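Local structure of AlgX/AlgJ SGNH hydrolase-like domain-containing protein (4NZK) at residues T332-T335 and F336-V339; V307-I310 and R311-D314. The protein is of unknown function but belongs to the DHHW family of the SGNH-hydrolase clan and probably resembles AlgX/AlgJ-type hydrolases in fold. All coordinates share one frame; numbering follows the deposited sequence. Where two conformers were deposited one is given.

Contact 1. Residues T332-T335 and F336-V339; sequences TMCT and FSAV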
loop_
_atom_site.group_PDB
_atom_site.type_symbol
_atom_site.label_atom_id
_atom_site.label_comp_id
_atom_site.label_asym_id
_atom_site.label_seq_id
_atom_site.Cartn_x
_atom_site.Cartn_y
_atom_site.Cartn_z
ATOM N N THR A 332 6.671 1.964 0.041
ATOM C CA THR A 332 5.340 2.511 0.123
ATOM C C THR A 332 4.575 1.861 1.250
ATOM O O THR A 332 4.601 0.652 1.420
ATOM C CB THR A 332 4.630 2.410 -1.238
ATOM O OG1 THR A 332 3.356 3.101 -1.168
ATOM C CG2 THR A 332 4.415 0.995 -1.691
HETATM N N MSE A 333 3.898 2.707 2.021
HETATM C CA MSE A 333 3.173 2.264 3.196
HETATM C C MSE A 333 2.331 3.376 3.720
HETATM O O MSE A 333 2.475 4.525 3.295
HETATM C CB MSE A 333 4.143 1.808 4.282
HETATM C CG MSE A 333 5.258 2.793 4.655
HETATM SE SE MSE A 333 6.411 1.711 5.874
HETATM C CE MSE A 333 7.353 1.199 4.219
ATOM N N CYS A 334 1.432 3.064 4.642
ATOM C CA CYS A 334 0.634 4.113 5.258
ATOM C C CYS A 334 1.441 4.814 6.350
ATOM O O CYS A 334 2.461 4.337 6.827
ATOM C CB CYS A 334 -0.682 3.566 5.801
ATOM S SG CYS A 334 -0.477 2.643 7.347
ATOM N N THR A 335 0.932 5.959 6.763
ATOM C CA THR A 335 1.604 6.779 7.756
ATOM C C THR A 335 1.836 6.041 9.058
ATOM O O THR A 335 2.898 6.141 9.643
ATOM C CB THR A 335 0.834 8.065 8.025
ATOM O OG1 THR A 335 -0.567 7.751 8.072
ATOM C CG2 THR A 335 1.129 9.120 6.941
ATOM N N PHE A 336 0.838 5.300 9.530
ATOM C CA PHE A 336 1.003 4.589 10.791
ATOM C C PHE A 336 2.215 3.642 10.735
ATOM O O PHE A 336 2.941 3.464 11.699
ATOM C CB PHE A 336 -0.227 3.761 11.091
ATOM C CG PHE A 336 -1.450 4.544 11.455
ATOM C CD1 PHE A 336 -1.720 4.860 12.791
ATOM C CD2 PHE A 336 -2.388 4.886 10.501
ATOM C CE1 PHE A 336 -2.877 5.542 13.148
ATOM C CE2 PHE A 336 -3.545 5.551 10.861
ATOM C CZ PHE A 336 -3.806 5.861 12.182
ATOM N N SER A 337 2.414 3.002 9.593
ATOM C CA SER A 337 3.555 2.102 9.440
ATOM C C SER A 337 4.871 2.873 9.403
ATOM O O SER A 337 5.835 2.480 10.058
ATOM C CB SER A 337 3.459 1.277 8.171
ATOM O OG SER A 337 2.450 0.330 8.260
ATOM N N ALA A 338 4.920 3.975 8.645
ATOM C CA ALA A 338 6.162 4.708 8.490
ATOM C C ALA A 338 6.606 5.364 9.782
ATOM O O ALA A 338 7.802 5.479 10.008
ATOM C CB ALA A 338 6.020 5.768 7.418
ATOM N N VAL A 339 5.673 5.824 10.618
ATOM C CA VAL A 339 6.041 6.509 11.853
ATOM C C VAL A 339 6.140 5.608 13.085
ATOM O O VAL A 339 6.673 6.031 14.118
ATOM C CB VAL A 339 5.157 7.723 12.169
ATOM C CG1 VAL A 339 5.070 8.653 10.961
ATOM C CG2 VAL A 339 3.763 7.313 12.644
#
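Ser337 sits back over Cys334, and its short side chain illustrates how the first turn of a helix can be packed against the residues that start it. Its CB is 3.5 Å from the carbonyl O of Cys334 and 3.8 Å from SE of Met333, a selenomethionine. OG then turns to stand beside the backbone N (chi1 -70°), which brings it 3.8 Å from SG of Cys334; its hydrogen bonds go to Asp288 and Asn342. The arrangement is a direct strand-to-helix junction at the C-terminal end of strand 328-334, in the mixed sheet of an alpha/beta fold: helix 335-339 follows at once, with Cys334 in the N-cap position. Its carbonyl O takes Ala338 N at 3.1 Å with an N-H...O angle of 159°, and a weaker, bent bond from Ser337 N. One residue on, Thr335 O accepts Val339 N at 3.0 Å, while the Thr335 hydroxyl turns to His126. SG of Cys334, covalently linked to an unidentified ligand, also lies 3.9 Å from CB of Phe336 and near the plane of that ring, at its edge. Met333 CG meets the methyl of Ala338 at 4.1 Å.

Contact 2. Residues V307-I310 and R311-D314; sequences VCDI and RYFD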
loop_
_atom_site.group_PDB
_atom_site.type_symbol
_atom_site.label_atom_id
_atom_site.label_comp_id
_atom_site.label_asym_id
_atom_site.label_seq_id
_atom_site.Cartn_x
_atom_site.Cartn_y
_atom_site.Cartn_z
ATOM N N VAL A 307 7.808 -8.073 -5.218
ATOM C CA VAL A 307 6.928 -7.565 -4.182
ATOM C C VAL A 307 7.361 -8.178 -2.855
ATOM O O VAL A 307 7.279 -9.401 -2.662
ATOM C CB VAL A 307 5.448 -7.885 -4.423
ATOM C CG1 VAL A 307 4.588 -7.106 -3.429
ATOM C CG2 VAL A 307 5.039 -7.559 -5.839
ATOM N N CYS A 308 7.820 -7.312 -1.962
ATOM C CA CYS A 308 8.350 -7.697 -0.668
ATOM C C CYS A 308 7.713 -6.892 0.449
ATOM O O CYS A 308 7.443 -5.716 0.295
ATOM C CB CYS A 308 9.836 -7.391 -0.645
ATOM S SG CYS A 308 10.814 -8.115 -2.001
ATOM N N ASP A 309 7.502 -7.536 1.585
ATOM C CA ASP A 309 6.916 -6.897 2.744
ATOM C C ASP A 309 8.015 -6.626 3.773
ATOM O O ASP A 309 8.768 -7.525 4.135
ATOM C CB ASP A 309 5.852 -7.787 3.385
ATOM C CG ASP A 309 4.941 -6.995 4.305
ATOM O OD1 ASP A 309 5.422 -6.590 5.408
ATOM O OD2 ASP A 309 3.752 -6.790 3.920
ATOM N N ILE A 310 8.065 -5.399 4.286
ATOM C CA ILE A 310 9.094 -5.026 5.260
ATOM C C ILE A 310 9.037 -5.821 6.566
ATOM O O ILE A 310 10.006 -5.847 7.299
ATOM C CB ILE A 310 9.021 -3.522 5.579
ATOM C CG1 ILE A 310 7.690 -3.176 6.270
ATOM C CG2 ILE A 310 9.199 -2.695 4.310
ATOM C CD1 ILE A 310 7.500 -1.716 6.554
ATOM N N ARG A 311 7.898 -6.452 6.853
ATOM C CA ARG A 311 7.739 -7.284 8.048
ATOM C C ARG A 311 8.245 -8.736 7.885
ATOM O O ARG A 311 8.536 -9.392 8.872
ATOM C CB ARG A 311 6.262 -7.311 8.450
ATOM C CG ARG A 311 5.713 -5.940 8.791
ATOM C CD ARG A 311 4.197 -5.921 8.766
ATOM N NE ARG A 311 3.652 -6.007 7.404
ATOM C CZ ARG A 311 2.359 -6.226 7.151
ATOM N NH1 ARG A 311 1.500 -6.367 8.170
ATOM N NH2 ARG A 311 1.923 -6.315 5.892
ATOM N N TYR A 312 8.350 -9.203 6.634
ATOM C CA TYR A 312 8.570 -10.621 6.306
ATOM C C TYR A 312 9.606 -10.737 5.184
ATOM O O TYR A 312 9.294 -10.969 4.003
ATOM C CB TYR A 312 7.271 -11.279 5.845
ATOM C CG TYR A 312 6.099 -10.994 6.733
ATOM C CD1 TYR A 312 6.042 -11.488 7.998
ATOM C CD2 TYR A 312 5.068 -10.196 6.299
ATOM C CE1 TYR A 312 4.959 -11.220 8.794
ATOM C CE2 TYR A 312 3.973 -9.894 7.097
ATOM C CZ TYR A 312 3.924 -10.415 8.354
ATOM O OH TYR A 312 2.864 -10.139 9.195
ATOM N N PHE A 313 10.847 -10.570 5.541
ATOM C CA PHE A 313 11.902 -10.536 4.555
ATOM C C PHE A 313 13.129 -11.055 5.229
ATOM O O PHE A 313 13.646 -10.434 6.155
ATOM C CB PHE A 313 12.116 -9.113 4.073
ATOM C CG PHE A 313 13.073 -9.003 2.904
ATOM C CD1 PHE A 313 12.615 -9.241 1.608
ATOM C CD2 PHE A 313 14.389 -8.620 3.079
ATOM C CE1 PHE A 313 13.458 -9.133 0.525
ATOM C CE2 PHE A 313 15.246 -8.527 1.993
ATOM C CZ PHE A 313 14.766 -8.758 0.705
ATOM N N ASP A 314 13.605 -12.200 4.745
ATOM C CA ASP A 314 14.701 -12.897 5.404
ATOM C C ASP A 314 15.997 -12.929 4.620
ATOM O O ASP A 314 16.693 -13.931 4.586
ATOM C CB ASP A 314 14.222 -14.307 5.739
ATOM C CG ASP A 314 13.196 -14.302 6.848
ATOM O OD1 ASP A 314 13.523 -13.804 7.955
ATOM O OD2 ASP A 314 12.062 -14.770 6.609
HETATM O O HOH W 1 8.533 -10.145 1.549
#
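Asp309 and Arg311 belong to a type I beta turn, Asp309 to Tyr312, on which an Asx turn is superimposed. The beta turn is closed by Tyr312 N, which gives its hydrogen to Asp309 O at 3.0 Å. The Asx turn is made by the carboxylate: OD1 receives Arg311 N at 2.9 Å on its anti lone pair. CG of Asp309 stands opposite its own backbone N (chi1 -162°), which carries the carboxylate over the turn. The Arg311 chain bends at chi3 (-72°) and returns side-on to the same group, NE meeting OD1 and NH2 meeting OD2, each at 2.7 Å on the syn side. The planes of the two groups are twisted 38° apart, so both bonds are somewhat tilted, yet the paired grip fixes the rotation of the guanidinium. All this happens where strand 304-309 leaves the mixed sheet, between its parallel neighbour 282-287 and antiparallel neighbour 270-275. Lys287 adds a second salt bridge to OD2, and Asp267 one to Arg311 NH2. With an alanine here instead of Asp309, Arg311 N would probably lose its acceptor and Lys287 this partner, and the guanidinium would be freer to turn away. Tyr312 lays its ring over the arginine stem, with Arg311 CB 3.6 Å above the ring centre, and its CE2 rests against one guanidinium face near the rim. A water joins the two ends of the turn, accepting from Asp309 N and donating to Tyr312 O. Phe313 folds back to the strand, its CE1 3.8 Å from Cys308 SG in an oblique sulfur-aromatic contact.

In the fold
Contact 1 and contact 2 finish two parallel strands, 328-334 and 304-309, that flank strand 282-287 in one sheet. Their centres are about 15 Å apart, yet they touch: SE of Met333 packs on CD1 of Ile310 at 3.7 Å. The C-terminal end of strand 282-287 and the loop that follows serve both, Lys287 on the side of contact 2 and Asp288, which also takes Cys334 N, on that of contact 1. Arg311 touches Asn342, a further shared neighbour. The unidentified ligand joined to Cys334 lies at the C-terminal ends of the parallel strands, where active sites of SGNH-type folds commonly gather; a pocket there is plausible but unproven. That ligand and an ethanediol about 4 Å from the Asp309 side chain both probably come from the crystallisation liquor.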